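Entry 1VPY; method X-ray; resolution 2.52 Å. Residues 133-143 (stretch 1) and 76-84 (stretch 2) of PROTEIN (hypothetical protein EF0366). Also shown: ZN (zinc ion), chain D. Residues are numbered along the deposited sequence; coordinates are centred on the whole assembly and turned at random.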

# COMPACT_ATOMS: atom_id res chain seq x y z
N ALA A 133 -7.20 -12.89 14.34
CA ALA A 133 -8.48 -12.39 14.84
C ALA A 133 -8.55 -10.86 14.89
O ALA A 133 -9.64 -10.29 15.01
CB ALA A 133 -8.78 -12.98 16.22
N TYR A 134 -7.40 -10.20 14.81
CA TYR A 134 -7.36 -8.74 14.66
C TYR A 134 -7.56 -8.34 13.20
O TYR A 134 -8.17 -7.30 12.93
CB TYR A 134 -6.04 -8.15 15.19
CG TYR A 134 -6.00 -6.63 15.11
CD1 TYR A 134 -6.59 -5.85 16.10
CD2 TYR A 134 -5.39 -5.99 14.04
CE1 TYR A 134 -6.57 -4.46 16.03
CE2 TYR A 134 -5.36 -4.60 13.96
CZ TYR A 134 -5.95 -3.85 14.96
OH TYR A 134 -5.94 -2.48 14.90
N LEU A 135 -7.05 -9.15 12.28
CA LEU A 135 -7.26 -8.91 10.85
C LEU A 135 -8.74 -9.05 10.49
O LEU A 135 -9.24 -8.37 9.59
CB LEU A 135 -6.41 -9.84 9.99
CG LEU A 135 -4.89 -9.66 9.97
CD1 LEU A 135 -4.24 -10.62 9.00
CD2 LEU A 135 -4.50 -8.24 9.63
N GLN A 136 -9.44 -9.93 11.21
CA GLN A 136 -10.88 -10.07 11.05
C GLN A 136 -11.59 -8.83 11.56
O GLN A 136 -12.56 -8.38 10.94
CB GLN A 136 -11.38 -11.34 11.75
CG GLN A 136 -10.89 -12.61 11.07
CD GLN A 136 -11.34 -13.88 11.76
OE1 GLN A 136 -11.43 -13.94 12.98
NE2 GLN A 136 -11.60 -14.91 10.96
N LYS A 137 -11.11 -8.26 12.66
CA LYS A 137 -11.62 -6.98 13.18
C LYS A 137 -11.43 -5.85 12.17
O LYS A 137 -12.32 -4.99 12.02
CB LYS A 137 -10.99 -6.61 14.53
CG LYS A 137 -11.43 -7.49 15.71
CD LYS A 137 -11.22 -6.80 17.06
CE LYS A 137 -9.77 -6.83 17.52
NZ LYS A 137 -9.50 -5.79 18.57
N ILE A 138 -10.29 -5.84 11.48
CA ILE A 138 -10.02 -4.87 10.41
C ILE A 138 -11.09 -4.97 9.32
O ILE A 138 -11.64 -3.95 8.90
CB ILE A 138 -8.62 -5.08 9.77
CG1 ILE A 138 -7.49 -4.80 10.77
CG2 ILE A 138 -8.46 -4.22 8.51
CD1 ILE A 138 -7.29 -3.33 11.11
N ARG A 139 -11.37 -6.19 8.88
CA ARG A 139 -12.35 -6.44 7.83
C ARG A 139 -13.73 -5.91 8.22
O ARG A 139 -14.38 -5.22 7.43
CB ARG A 139 -12.42 -7.93 7.46
CG ARG A 139 -13.51 -8.32 6.46
CD ARG A 139 -13.20 -7.87 5.04
NE ARG A 139 -13.36 -6.43 4.87
CZ ARG A 139 -12.90 -5.74 3.83
NH1 ARG A 139 -12.25 -6.35 2.85
NH2 ARG A 139 -13.09 -4.43 3.76
N HIS A 140 -14.15 -6.21 9.45
CA HIS A 140 -15.42 -5.74 9.98
C HIS A 140 -15.48 -4.21 10.04
O HIS A 140 -16.43 -3.62 9.56
CB HIS A 140 -15.69 -6.34 11.36
CG HIS A 140 -16.92 -5.78 12.02
ND1 HIS A 140 -18.18 -5.94 11.50
CD2 HIS A 140 -17.07 -5.07 13.16
CE1 HIS A 140 -19.06 -5.34 12.28
NE2 HIS A 140 -18.41 -4.81 13.30
N TRP A 141 -14.45 -3.60 10.63
CA TRP A 141 -14.35 -2.14 10.72
C TRP A 141 -14.44 -1.45 9.37
O TRP A 141 -14.93 -0.33 9.27
CB TRP A 141 -13.03 -1.71 11.38
CG TRP A 141 -12.95 -1.94 12.85
CD1 TRP A 141 -13.99 -2.04 13.73
CD2 TRP A 141 -11.75 -2.06 13.62
NE1 TRP A 141 -13.51 -2.24 15.00
CE2 TRP A 141 -12.14 -2.25 14.97
CE3 TRP A 141 -10.39 -2.04 13.31
CZ2 TRP A 141 -11.22 -2.42 16.00
CZ3 TRP A 141 -9.47 -2.20 14.33
CH2 TRP A 141 -9.89 -2.39 15.66
N PHE A 142 -13.94 -2.12 8.34
CA PHE A 142 -13.89 -1.52 7.01
C PHE A 142 -14.94 -2.05 6.04
O PHE A 142 -14.71 -2.08 4.83
CB PHE A 142 -12.48 -1.61 6.44
CG PHE A 142 -11.51 -0.64 7.05
CD1 PHE A 142 -11.41 0.66 6.56
CD2 PHE A 142 -10.72 -1.01 8.13
CE1 PHE A 142 -10.52 1.57 7.14
CE2 PHE A 142 -9.83 -0.11 8.71
CZ PHE A 142 -9.73 1.18 8.22
N LYS A 143 -16.08 -2.46 6.59
CA LYS A 143 -17.27 -2.82 5.80
C LYS A 143 -16.89 -3.46 4.47
O LYS A 143 -16.27 -4.52 4.44
CB LYS A 143 -18.18 -1.60 5.60
ZN ZN D . -18.58 -3.20 14.60
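Stretch 2, residues 76-84: KVYSGISCQ

Residues 133-141 form the last part of a helix that begins earlier in the chain, held by i to i+4 bonds such as Ile138 N to Tyr134 O (3.0 Å) and Trp141 N to Lys137 O (2.9 Å). Phe142 N still reaches back to Ile138 O (3.0 Å), but Phe142 is the first residue to leave helical phi/psi (-105/30), and Lys143 turns off at 33/-116. The second stretch, at least 51 residues away in sequence at any contact, is no regular element. Lys76 to Tyr78 run extended, with psi between 125° and 158°; the chain then coils, with helical phi/psi at Ser79 to Ile81 but without the regular bonds of a helix. A type I turn from Gly80 to Cys83 overlaps this segment, its closing bond, Cys83 N to Gly80 O, weak at 3.4 Å. Ile81 N to Tyr78 O (2.7 Å) and Gln84 N to Ser79 O (2.9 Å) are further backbone bonds here, and Cys83 ends the turn at positive phi (61°).

The nearest CA atoms across the stretches are those of Ile138 and Ile81, 8.1 Å apart, and the side chains of these two residues meet. Contacts run in opposing order: Val77, early in its stretch, meets Phe142 near the end of the other, whereas Cys83 meets Tyr134. In all, 256 Å² is buried, counting both sides.

The CA-to-CB bond of Tyr134 (chi1 t) points toward the second stretch, and the residue makes the one hydrogen bond between the stretches, its OH donating to Ile81 O at 2.6 Å. This carbonyl lies at the ring edge, near its plane, while Cys83 SG stands over one face, 4.0 Å from the centroid of the Tyr134 ring, 19° off its normal, and 3.9 Å from Tyr134 CZ. Cys83 is also covalently bonded to a group elsewhere in the structure.

One turn along the helix, Ile138 leaves its backbone sideways, yet its end comes nearer: Ile138 CD1 lies 3.8 Å from Ile81 CG2 and 3.7 Å from Ile81 O. Ile81, the residue most covered here, accepts the hydrogen bond through its carbonyl and also packs against Ile138 and Phe142. The CA-to-CB bond of Phe142 points toward the second stretch, and its ring extends this patch, with Phe142 CE2 4.2 Å from Ile81 CG2, which lies at the ring edge, and Phe142 CZ 4.1 Å from Val77 CG1. Away from the contact, His140 NE2 binds the zinc ion ZN at 2.1 Å.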

# COMPACT_ATOMS: atom_id res chain seq x y z
N LYS A 76 -2.77 5.43 3.43
CA LYS A 76 -2.24 4.67 4.55
C LYS A 76 -3.04 4.99 5.81
O LYS A 76 -3.19 6.16 6.17
CB LYS A 76 -0.76 4.97 4.75
CG LYS A 76 -0.05 3.95 5.64
CD LYS A 76 1.45 4.10 5.60
CE LYS A 76 2.09 3.02 6.45
NZ LYS A 76 3.50 3.30 6.76
N VAL A 77 -3.58 3.96 6.46
CA VAL A 77 -4.40 4.13 7.67
C VAL A 77 -3.61 4.65 8.88
O VAL A 77 -2.38 4.51 8.94
CB VAL A 77 -5.14 2.82 8.07
CG1 VAL A 77 -5.97 2.30 6.91
CG2 VAL A 77 -4.17 1.76 8.55
N TYR A 78 -4.32 5.25 9.83
CA TYR A 78 -3.74 5.77 11.06
C TYR A 78 -2.90 4.70 11.78
O TYR A 78 -3.31 3.55 11.90
CB TYR A 78 -4.84 6.32 11.98
CG TYR A 78 -4.34 6.91 13.29
CD1 TYR A 78 -3.50 8.03 13.30
CD2 TYR A 78 -4.69 6.35 14.52
CE1 TYR A 78 -3.03 8.57 14.49
CE2 TYR A 78 -4.23 6.88 15.71
CZ TYR A 78 -3.40 7.99 15.70
OH TYR A 78 -2.94 8.53 16.88
N SER A 79 -1.72 5.10 12.26
CA SER A 79 -0.77 4.19 12.91
C SER A 79 -1.41 3.29 13.97
O SER A 79 -1.03 2.12 14.10
CB SER A 79 0.43 4.95 13.49
OG SER A 79 0.01 5.98 14.37
N GLY A 80 -2.36 3.84 14.71
CA GLY A 80 -3.11 3.09 15.71
C GLY A 80 -3.88 1.90 15.16
O GLY A 80 -4.04 0.88 15.84
N ILE A 81 -4.35 2.01 13.92
CA ILE A 81 -5.13 0.95 13.26
C ILE A 81 -4.25 -0.25 12.91
O ILE A 81 -4.72 -1.38 12.92
CB ILE A 81 -5.91 1.49 12.03
CG1 ILE A 81 -7.04 2.42 12.48
CG2 ILE A 81 -6.48 0.36 11.19
CD1 ILE A 81 -7.59 3.35 11.40
N SER A 82 -2.97 -0.01 12.63
CA SER A 82 -2.05 -1.09 12.32
C SER A 82 -1.13 -1.44 13.50
O SER A 82 0.01 -1.89 13.31
CB SER A 82 -1.23 -0.76 11.07
OG SER A 82 -0.68 0.54 11.16
N CYS A 83 -1.66 -1.24 14.71
CA CYS A 83 -0.99 -1.62 15.95
C CYS A 83 0.36 -0.93 16.20
O CYS A 83 1.27 -1.51 16.81
CB CYS A 83 -0.85 -3.15 16.05
SG CYS A 83 -2.39 -4.01 16.45
N GLN A 84 0.49 0.31 15.74
CA GLN A 84 1.75 1.05 15.88
C GLN A 84 1.58 2.36 16.65
O GLN A 84 2.46 2.74 17.43
CB GLN A 84 2.35 1.32 14.51
CG GLN A 84 3.00 0.11 13.89
CD GLN A 84 3.00 0.14 12.37
OE1 GLN A 84 1.94 0.28 11.74
NE2 GLN A 84 4.18 0.00 11.77